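Local coordinates for protein putative D-lactate dehydrogenase (Chlamydomonas reinhardtii, PDB 4ZGS) that probably reduces pyruvate to D-lactate with a nicotinamide cofactor, as a chloroplast pyruvate reductase of the D-isomer-specific 2-hydroxyacid dehydrogenase family, at residues D88-D91 against A92-K96; D114-L118 against H119-E123; I209-P213 against A214-M218. All coordinates share one frame; numbering follows the deposited sequence.

Contact 1 (D88-D91 against A92-K96); sequences DRAD and ASVIK
An aspartate N-cap opens helix 92-101, with Asp91 reaching forward to Ser93 and Val94 of the first turn. One carboxylate oxygen does the work. Asp91 OD1 takes the hydroxyl hydrogen of Ser93 at 2.8 Å from OG, arriving on its syn side but 32° out of the carboxylate plane. The same oxygen accepts weakly from two amides of the turn: Ser93 N stands 3.2 Å from Asp91 OD1, and Val94 N, 3.3 Å from Asp91 OD1, gives the straighter bond of the two, with 156° at the hydrogen. CG of Asp91 lies between its own backbone N and carbonyl carbon (chi1 56°), which turns the carboxylate onto the start of the helix. Three donors thus converge on OD1, and the amides at the positive end of the helix dipole would be expected to favour the charged form of the acid. Helix 92-101 is the crossover between parallel strands 81-84 and 105-108, and the cap marks where the chain leaves the loop to enter it. Apolar groups line the inner side of the same turn. Ala90 CB lies 3.8 Å from Ile95 CG1, and these two residues occupy the positions of a hydrophobic staple. Val94 CG2 also lies near Ala90, although the placing of both methyls, Val94 CG2 and Ile95 CD1, is doubtful. The other branch of the valine, Val94 CG1, passes 3.8 Å from Asp91 OD1 and borders the cap. Beyond the turn, Ile95 packs on Ala120 and Cys121 of helix 118-124.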
ATOM      1  N   ASP A  88      -0.720  10.763  27.252  1.00 81.43           N
ATOM      2  CA  ASP A  88      -1.768  11.361  28.116  1.00 71.26           C
ATOM      3  C   ASP A  88      -1.392  12.725  28.699  1.00 75.23           C
ATOM      4  O   ASP A  88      -0.230  12.956  28.975  1.00 68.60           O
ATOM      5  CB  ASP A  88      -2.099  10.381  29.230  1.00 56.25           C
ATOM      6  CG  ASP A  88      -2.855   9.173  28.718  1.00 56.52           C
ATOM      7  OD1 ASP A  88      -3.889   9.342  28.027  1.00 57.02           O
ATOM      8  OD2 ASP A  88      -2.367   8.042  28.954  1.00 55.96           O
ATOM      9  N   ARG A  89      -2.341  13.636  28.920  1.00 84.02           N
ATOM     10  CA  ARG A  89      -1.925  14.917  29.512  1.00 90.78           C
ATOM     11  C   ARG A  89      -1.986  14.905  31.023  1.00 90.00           C
ATOM     12  O   ARG A  89      -3.043  14.623  31.590  1.00 94.75           O
ATOM     13  CB  ARG A  89      -2.835  16.087  29.080  1.00101.14           C
ATOM     14  CG  ARG A  89      -2.738  16.696  27.703  1.00109.10           C
ATOM     15  CD  ARG A  89      -3.778  17.805  27.492  1.00115.57           C
ATOM     16  NE  ARG A  89      -3.824  18.158  26.072  1.00121.02           N
ATOM     17  CZ  ARG A  89      -4.666  19.027  25.490  1.00130.69           C
ATOM     18  NH1 ARG A  89      -5.597  19.712  26.187  1.00134.67           N
ATOM     19  NH2 ARG A  89      -4.576  19.228  24.167  1.00136.35           N
ATOM     20  N   ALA A  90      -0.856  15.169  31.680  1.00101.40           N
ATOM     21  CA  ALA A  90      -0.915  15.856  32.959  1.00101.77           C
ATOM     22  C   ALA A  90      -0.031  17.087  32.836  1.00102.83           C
ATOM     23  O   ALA A  90       1.154  17.030  33.136  1.00105.20           O
ATOM     24  CB  ALA A  90      -0.454  14.967  34.105  1.00 95.87           C
ATOM     25  N   ASP A  91      -0.627  18.222  32.500  1.00100.39           N
ATOM     26  CA  ASP A  91       0.066  19.496  32.573  1.00 95.85           C
ATOM     27  C   ASP A  91      -0.476  20.079  33.858  1.00 88.92           C
ATOM     28  O   ASP A  91      -1.284  19.423  34.506  1.00 90.80           O
ATOM     29  CB  ASP A  91      -0.162  20.372  31.333  1.00 99.33           C
ATOM     30  CG  ASP A  91      -1.632  20.639  31.044  1.00104.10           C
ATOM     31  OD1 ASP A  91      -2.486  20.363  31.906  1.00105.04           O
ATOM     32  OD2 ASP A  91      -1.934  21.150  29.941  1.00109.68           O
ATOM     33  N   ALA A  92      -0.113  21.299  34.215  1.00 84.69           N
ATOM     34  CA  ALA A  92      -0.504  21.797  35.526  1.00 87.79           C
ATOM     35  C   ALA A  92      -2.023  21.805  35.744  1.00 93.31           C
ATOM     36  O   ALA A  92      -2.488  21.653  36.873  1.00 90.69           O
ATOM     37  CB  ALA A  92       0.069  23.178  35.742  1.00 88.38           C
ATOM     38  N   SER A  93      -2.795  21.949  34.669  1.00104.46           N
ATOM     39  CA  SER A  93      -4.253  22.079  34.798  1.00112.63           C
ATOM     40  C   SER A  93      -5.010  20.752  35.021  1.00120.58           C
ATOM     41  O   SER A  93      -5.975  20.729  35.790  1.00121.28           O
ATOM     42  CB  SER A  93      -4.837  22.799  33.573  1.00111.07           C
ATOM     43  OG  SER A  93      -4.691  22.037  32.391  1.00107.59           O
ATOM     44  N   VAL A  94      -4.597  19.656  34.381  1.00111.49           N
ATOM     45  CA  VAL A  94      -5.345  18.405  34.556  1.00104.21           C
ATOM     46  C   VAL A  94      -5.009  17.732  35.892  1.00 94.98           C
ATOM     47  O   VAL A  94      -5.832  16.982  36.429  1.00 92.14           O
ATOM     48  CB  VAL A  94      -5.102  17.375  33.412  1.00 77.59           C
ATOM     49  CG1 VAL A  94      -5.469  17.957  32.056  1.00 87.40           C
ATOM     50  CG2 VAL A  94      -3.676  16.908  33.393  1.00 75.38           C
ATOM     51  N   ILE A  95      -3.831  18.025  36.447  1.00 88.30           N
ATOM     52  CA  ILE A  95      -3.470  17.495  37.760  1.00 82.10           C
ATOM     53  C   ILE A  95      -4.422  18.125  38.768  1.00 84.89           C
ATOM     54  O   ILE A  95      -4.724  17.546  39.811  1.00 84.33           O
ATOM     55  CB  ILE A  95      -1.999  17.757  38.148  1.00 81.85           C
ATOM     56  CG1 ILE A  95      -1.069  16.765  37.435  1.00 81.50           C
ATOM     57  CG2 ILE A  95      -1.797  17.518  39.635  1.00 79.37           C
ATOM     58  CD1 ILE A  95      -0.360  17.301  36.207  1.00 81.21           C
ATOM     59  N   LYS A  96      -4.923  19.309  38.438  1.00 88.97           N
ATOM     60  CA  LYS A  96      -5.777  20.012  39.370  1.00 90.08           C
ATOM     61  C   LYS A  96      -7.095  19.268  39.434  1.00 91.50           C
ATOM     62  O   LYS A  96      -7.651  19.072  40.509  1.00 89.12           O
ATOM     63  CB  LYS A  96      -5.999  21.467  38.936  1.00 91.90           C
ATOM     64  CG  LYS A  96      -6.712  22.324  39.977  1.00 95.64           C
ATOM     65  CD  LYS A  96      -6.802  23.799  39.558  1.00 99.59           C
ATOM     66  CE  LYS A  96      -7.470  24.642  40.642  1.00 99.79           C
ATOM     67  NZ  LYS A  96      -7.548  26.091  40.298  1.00102.04           N
TER

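Contact 2 (D114-L118 against H119-E123); sequences DRVDL and HACAE
Asp117 grips the amides of His119 and Ala120 through one carboxylate oxygen. Its side chain runs away from its own nitrogen (chi1 -178°) and folds over the start of the helix, bringing OD1 to 2.8 Å from His119 N. That amide reaches the anti side of the carboxylate from 31° out of its plane. Ala120 N, 3.0 Å from Asp117 OD1, adds a weak bond, while Asp117 OD2 rests 3.5 Å from the Ala120 CB methyl. His119 CB also sits close to OD1, but the imidazole leads on past the carboxylate without bonding to it: Asp117 OD1 and His119 ND1 are 5.0 Å apart. Below the cap, Asp117 O receives Cys121 N at 3.1 Å. With chi1 -64°, Cys121 turns its sulfur back toward the loop, where SG meets the CG2 methyl of Val116 at 3.9 Å. Leu118 and Cys121 pack on Val128 of the following strand, and Cys121 and Ala120 on Ile95 of helix 92-101. Two amides held by an aspartate, with an apolar pair in the staple positions beneath, make up a classic helix N-cap, here at the head of the beta-alpha-beta crossover from strand 105-108 to strand 127-129.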
ATOM      1  N   ASP A 114       7.925  12.801  31.171  1.00102.41           N
ATOM      2  CA  ASP A 114       8.207  14.098  30.570  1.00112.77           C
ATOM      3  C   ASP A 114       6.960  15.003  30.508  1.00111.44           C
ATOM      4  O   ASP A 114       7.045  16.210  30.725  1.00111.96           O
ATOM      5  CB  ASP A 114       8.796  13.874  29.170  1.00117.70           C
ATOM      6  CG  ASP A 114       9.782  14.956  28.760  1.00127.94           C
ATOM      7  OD1 ASP A 114      10.094  15.841  29.586  1.00134.71           O
ATOM      8  OD2 ASP A 114      10.278  14.896  27.616  1.00130.20           O
ATOM      9  N   ARG A 115       5.812  14.425  30.182  1.00106.42           N
ATOM     10  CA  ARG A 115       4.583  15.200  30.044  1.00103.82           C
ATOM     11  C   ARG A 115       3.803  15.467  31.341  1.00100.56           C
ATOM     12  O   ARG A 115       2.921  16.314  31.353  1.00105.56           O
ATOM     13  CB  ARG A 115       3.684  14.526  29.017  1.00108.06           C
ATOM     14  CG  ARG A 115       2.400  15.265  28.697  1.00116.41           C
ATOM     15  CD  ARG A 115       1.764  14.589  27.476  1.00123.81           C
ATOM     16  NE  ARG A 115       0.344  14.875  27.289  1.00135.20           N
ATOM     17  CZ  ARG A 115      -0.316  14.582  26.174  1.00143.04           C
ATOM     18  NH1 ARG A 115       0.323  14.046  25.147  1.00144.63           N
ATOM     19  NH2 ARG A 115      -1.607  14.822  26.079  1.00146.06           N
ATOM     20  N   VAL A 116       4.123  14.779  32.433  1.00 99.32           N
ATOM     21  CA  VAL A 116       3.429  15.078  33.685  1.00 93.20           C
ATOM     22  C   VAL A 116       4.135  16.200  34.414  1.00 87.99           C
ATOM     23  O   VAL A 116       5.360  16.256  34.437  1.00 83.54           O
ATOM     24  CB  VAL A 116       3.341  13.849  34.625  1.00 75.77           C
ATOM     25  CG1 VAL A 116       4.698  13.501  35.169  1.00 78.35           C
ATOM     26  CG2 VAL A 116       2.391  14.132  35.778  1.00 75.21           C
ATOM     27  N   ASP A 117       3.344  17.062  35.048  1.00 90.85           N
ATOM     28  CA  ASP A 117       3.885  18.177  35.807  1.00 95.23           C
ATOM     29  C   ASP A 117       3.992  17.760  37.266  1.00 91.23           C
ATOM     30  O   ASP A 117       2.984  17.619  37.960  1.00 89.25           O
ATOM     31  CB  ASP A 117       2.986  19.417  35.636  1.00 96.98           C
ATOM     32  CG  ASP A 117       3.511  20.649  36.368  1.00105.35           C
ATOM     33  OD1 ASP A 117       4.503  20.542  37.118  1.00105.98           O
ATOM     34  OD2 ASP A 117       2.926  21.739  36.184  1.00112.07           O
ATOM     35  N   LEU A 118       5.233  17.645  37.733  1.00 90.02           N
ATOM     36  CA  LEU A 118       5.521  17.134  39.070  1.00 88.67           C
ATOM     37  C   LEU A 118       5.459  18.258  40.064  1.00 98.20           C
ATOM     38  O   LEU A 118       5.364  18.027  41.266  1.00 98.77           O
ATOM     39  CB  LEU A 118       6.902  16.474  39.120  1.00 82.34           C
ATOM     40  CG  LEU A 118       7.223  15.333  38.154  1.00 75.18           C
ATOM     41  CD1 LEU A 118       8.689  14.956  38.259  1.00 74.15           C
ATOM     42  CD2 LEU A 118       6.355  14.129  38.461  1.00 70.44           C
ATOM     43  N   HIS A 119       5.509  19.485  39.551  1.00107.02           N
ATOM     44  CA  HIS A 119       5.389  20.659  40.402  1.00117.91           C
ATOM     45  C   HIS A 119       3.915  20.858  40.707  1.00117.14           C
ATOM     46  O   HIS A 119       3.557  21.397  41.752  1.00119.61           O
ATOM     47  CB  HIS A 119       6.000  21.913  39.753  1.00129.92           C
ATOM     48  CG  HIS A 119       7.497  21.882  39.637  1.00137.82           C
ATOM     49  ND1 HIS A 119       8.285  20.990  40.335  1.00139.98           N
ATOM     50  CD2 HIS A 119       8.353  22.665  38.936  1.00143.93           C
ATOM     51  CE1 HIS A 119       9.557  21.209  40.051  1.00143.32           C
ATOM     52  NE2 HIS A 119       9.625  22.223  39.206  1.00146.00           N
ATOM     53  N   ALA A 120       3.059  20.400  39.797  1.00114.04           N
ATOM     54  CA  ALA A 120       1.626  20.468  40.037  1.00110.26           C
ATOM     55  C   ALA A 120       1.186  19.332  40.958  1.00 98.04           C
ATOM     56  O   ALA A 120       0.368  19.535  41.863  1.00 92.14           O
ATOM     57  CB  ALA A 120       0.861  20.421  38.717  1.00109.96           C
ATOM     58  N   CYS A 121       1.791  18.160  40.786  1.00 91.39           N
ATOM     59  CA  CYS A 121       1.424  17.022  41.619  1.00 84.54           C
ATOM     60  C   CYS A 121       1.836  17.257  43.058  1.00 87.10           C
ATOM     61  O   CYS A 121       1.111  16.887  43.976  1.00 88.36           O
ATOM     62  CB  CYS A 121       2.066  15.728  41.119  1.00 75.93           C
ATOM     63  SG  CYS A 121       1.558  15.162  39.479  1.00 74.57           S
ATOM     64  N   ALA A 122       2.969  17.920  43.254  1.00 85.03           N
ATOM     65  CA  ALA A 122       3.428  18.203  44.598  1.00 89.03           C
ATOM     66  C   ALA A 122       2.418  19.076  45.326  1.00111.69           C
ATOM     67  O   ALA A 122       2.130  18.854  46.495  1.00 94.59           O
ATOM     68  CB  ALA A 122       4.788  18.875  44.565  1.00 95.09           C
ATOM     69  N   GLU A 123       1.831  20.025  44.605  1.00113.04           N
ATOM     70  CA  GLU A 123       0.928  20.997  45.213  1.00122.88           C
ATOM     71  C   GLU A 123      -0.435  20.384  45.536  1.00122.05           C
ATOM     72  O   GLU A 123      -1.083  20.770  46.508  1.00125.14           O
ATOM     73  CB  GLU A 123       0.755  22.208  44.280  1.00130.40           C
ATOM     74  CG  GLU A 123       2.003  23.094  44.152  1.00140.76           C
ATOM     75  CD  GLU A 123       1.865  24.197  43.103  1.00149.44           C
ATOM     76  OE1 GLU A 123       0.768  24.339  42.522  1.00150.94           O
ATOM     77  OE2 GLU A 123       2.858  24.922  42.860  1.00153.80           O
TER

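Contact 3 (I209-P213 against A214-M218); sequences IKPNP and AVEAM
The backbone oxygen of Asn212 is gripped by two amides of the turn it precedes. Glu216 N approaches Asn212 O at 3.1 Å, in the carbonyl plane and with a nearly straight N-H (160°). Val215 N is closer to Asn212 O, at 2.6 Å, but comes from above that plane, 45° out of it. The side chain supplies the cap proper: Asn212 OD1 accepts from Ala214 N at 2.8 Å, and Ala214 CB lies beside the same oxygen. CG is anti to the backbone nitrogen (chi1 177°), which carries the amide over the start of the short helix 213-216. There it crosses the side chain of Val215 at about a right angle, with Val215 CG2 3.7 Å from Asn212 CB. Pro213 fills the first helical position, where its missing N-H costs no bond of the turn, and Pro213 O receives Ala217 N at 3.0 Å. At the outer surface Glu216 OE2 skirts Pro211 CB at 3.7 Å. This turn follows strand 203-207 and the NAD-binding Asp208, and the side chain of Asn212 comes within about 6 Å of the bound NAD. Asn212 ND2 donates to Thr186 O, in what appears to be the glycine-rich Rossmann loop, and to Gln191 OE1 on helix 188-200. Held from both ends, the amide has its flip fixed and ties the turn to that loop and the helix after it without a charge.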
ATOM      1  N   ILE A 209      30.971   7.038  26.614  1.00 72.09           N
ATOM      2  CA  ILE A 209      31.771   7.913  27.422  1.00 73.35           C
ATOM      3  C   ILE A 209      32.395   7.006  28.491  1.00 72.24           C
ATOM      4  O   ILE A 209      33.572   7.151  28.835  1.00 70.47           O
ATOM      5  CB  ILE A 209      30.922   9.069  27.997  1.00 76.74           C
ATOM      6  CG1 ILE A 209      31.798  10.293  28.278  1.00 77.61           C
ATOM      7  CG2 ILE A 209      30.138   8.618  29.223  1.00 80.12           C
ATOM      8  CD1 ILE A 209      32.744  10.626  27.145  1.00 77.12           C
ATOM      9  N   LYS A 210      31.612   6.040  28.969  1.00 69.17           N
ATOM     10  CA  LYS A 210      32.108   5.024  29.888  1.00 71.40           C
ATOM     11  C   LYS A 210      31.978   3.617  29.285  1.00 75.02           C
ATOM     12  O   LYS A 210      30.865   3.187  28.942  1.00 79.62           O
ATOM     13  CB  LYS A 210      31.395   5.107  31.235  1.00 70.97           C
ATOM     14  CG  LYS A 210      32.072   4.216  32.264  1.00 77.92           C
ATOM     15  CD  LYS A 210      31.636   4.557  33.663  1.00 81.06           C
ATOM     16  CE  LYS A 210      32.483   3.814  34.692  1.00 81.67           C
ATOM     17  NZ  LYS A 210      32.151   4.262  36.077  1.00 83.60           N
ATOM     18  N   PRO A 211      33.115   2.917  29.095  1.00 70.69           N
ATOM     19  CA  PRO A 211      33.104   1.519  28.636  1.00 70.81           C
ATOM     20  C   PRO A 211      32.296   0.577  29.539  1.00 67.14           C
ATOM     21  O   PRO A 211      32.377   0.661  30.762  1.00 70.98           O
ATOM     22  CB  PRO A 211      34.594   1.128  28.657  1.00 74.26           C
ATOM     23  CG  PRO A 211      35.320   2.413  28.472  1.00 77.77           C
ATOM     24  CD  PRO A 211      34.485   3.452  29.198  1.00 77.55           C
ATOM     25  N   ASN A 212      31.548  -0.328  28.918  1.00 61.51           N
ATOM     26  CA  ASN A 212      30.744  -1.342  29.603  1.00 66.90           C
ATOM     27  C   ASN A 212      31.484  -2.679  29.687  1.00 66.13           C
ATOM     28  O   ASN A 212      31.714  -3.324  28.657  1.00 64.58           O
ATOM     29  CB  ASN A 212      29.408  -1.488  28.863  1.00 61.42           C
ATOM     30  CG  ASN A 212      28.499  -2.566  29.430  1.00 60.08           C
ATOM     31  OD1 ASN A 212      28.934  -3.502  30.097  1.00 66.52           O
ATOM     32  ND2 ASN A 212      27.205  -2.430  29.153  1.00 61.32           N
ATOM     33  N   PRO A 213      31.800  -3.134  30.917  1.00 63.41           N
ATOM     34  CA  PRO A 213      32.668  -4.323  31.094  1.00 62.84           C
ATOM     35  C   PRO A 213      32.087  -5.580  30.432  1.00 61.95           C
ATOM     36  O   PRO A 213      32.841  -6.444  29.994  1.00 55.70           O
ATOM     37  CB  PRO A 213      32.747  -4.488  32.618  1.00 61.51           C
ATOM     38  CG  PRO A 213      31.576  -3.709  33.165  1.00 71.13           C
ATOM     39  CD  PRO A 213      31.310  -2.588  32.196  1.00 64.22           C
ATOM     40  N   ALA A 214      30.764  -5.647  30.314  1.00 58.60           N
ATOM     41  CA  ALA A 214      30.106  -6.727  29.591  1.00 55.26           C
ATOM     42  C   ALA A 214      30.368  -6.644  28.072  1.00 57.39           C
ATOM     43  O   ALA A 214      30.305  -7.651  27.351  1.00 56.41           O
ATOM     44  CB  ALA A 214      28.617  -6.729  29.883  1.00 50.89           C
ATOM     45  N   VAL A 215      30.617  -5.441  27.571  1.00 54.70           N
ATOM     46  CA  VAL A 215      30.872  -5.311  26.152  1.00 54.21           C
ATOM     47  C   VAL A 215      32.330  -5.701  25.896  1.00 54.19           C
ATOM     48  O   VAL A 215      32.644  -6.436  24.959  1.00 56.09           O
ATOM     49  CB  VAL A 215      30.563  -3.886  25.629  1.00 51.73           C
ATOM     50  CG1 VAL A 215      30.968  -3.754  24.172  1.00 50.81           C
ATOM     51  CG2 VAL A 215      29.106  -3.600  25.784  1.00 48.73           C
ATOM     52  N   GLU A 216      33.218  -5.245  26.757  1.00 55.18           N
ATOM     53  CA  GLU A 216      34.613  -5.647  26.646  1.00 59.91           C
ATOM     54  C   GLU A 216      34.777  -7.174  26.731  1.00 58.31           C
ATOM     55  O   GLU A 216      35.485  -7.771  25.928  1.00 59.10           O
ATOM     56  CB  GLU A 216      35.417  -4.954  27.740  1.00 60.85           C
ATOM     57  CG  GLU A 216      35.377  -3.442  27.588  1.00 65.33           C
ATOM     58  CD  GLU A 216      36.219  -2.724  28.618  1.00 72.05           C
ATOM     59  OE1 GLU A 216      36.183  -3.136  29.803  1.00 74.52           O
ATOM     60  OE2 GLU A 216      36.898  -1.737  28.242  1.00 70.47           O
ATOM     61  N   ALA A 217      34.035  -7.812  27.627  1.00 52.73           N
ATOM     62  CA  ALA A 217      34.098  -9.266  27.783  1.00 56.06           C
ATOM     63  C   ALA A 217      33.511 -10.038  26.605  1.00 50.11           C
ATOM     64  O   ALA A 217      33.521 -11.263  26.603  1.00 57.80           O
ATOM     65  CB  ALA A 217      33.410  -9.673  29.046  1.00 55.48           C
ATOM     66  N   MET A 218      32.879  -9.326  25.688  1.00 49.37           N
ATOM     67  CA  MET A 218      32.381  -9.896  24.436  1.00 48.08           C
ATOM     68  C   MET A 218      33.457  -9.737  23.387  1.00 50.13           C
ATOM     69  O   MET A 218      33.298 -10.142  22.235  1.00 50.25           O
ATOM     70  CB  MET A 218      31.118  -9.196  23.942  1.00 46.12           C
ATOM     71  CG  MET A 218      29.853  -9.329  24.770  1.00 50.78           C
ATOM     72  SD  MET A 218      28.473  -8.465  23.958  1.00 56.92           S
ATOM     73  CE  MET A 218      27.838  -7.383  25.256  1.00 42.36           C
TER

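All three contacts are helix N-caps at the ends of loops that follow parallel strands, but they sit in two domains. Contacts 1 and 2 head neighbouring helices of the five-stranded sheet and touch directly, Ala90 meeting Val116 and Ala92 meeting Asp117; both are partly buried, use aspartates, and set apolar side chains beneath the cap. Contact 3 lies about 41 Å from contact 1, centre to centre, at the surface of the six-stranded NAD-binding domain. There the cap is a neutral asparagine, proline and glutamate replace the apolar pair, and NAD lies nearby, whereas contacts 1 and 2 are remote from the annotated cofactor site.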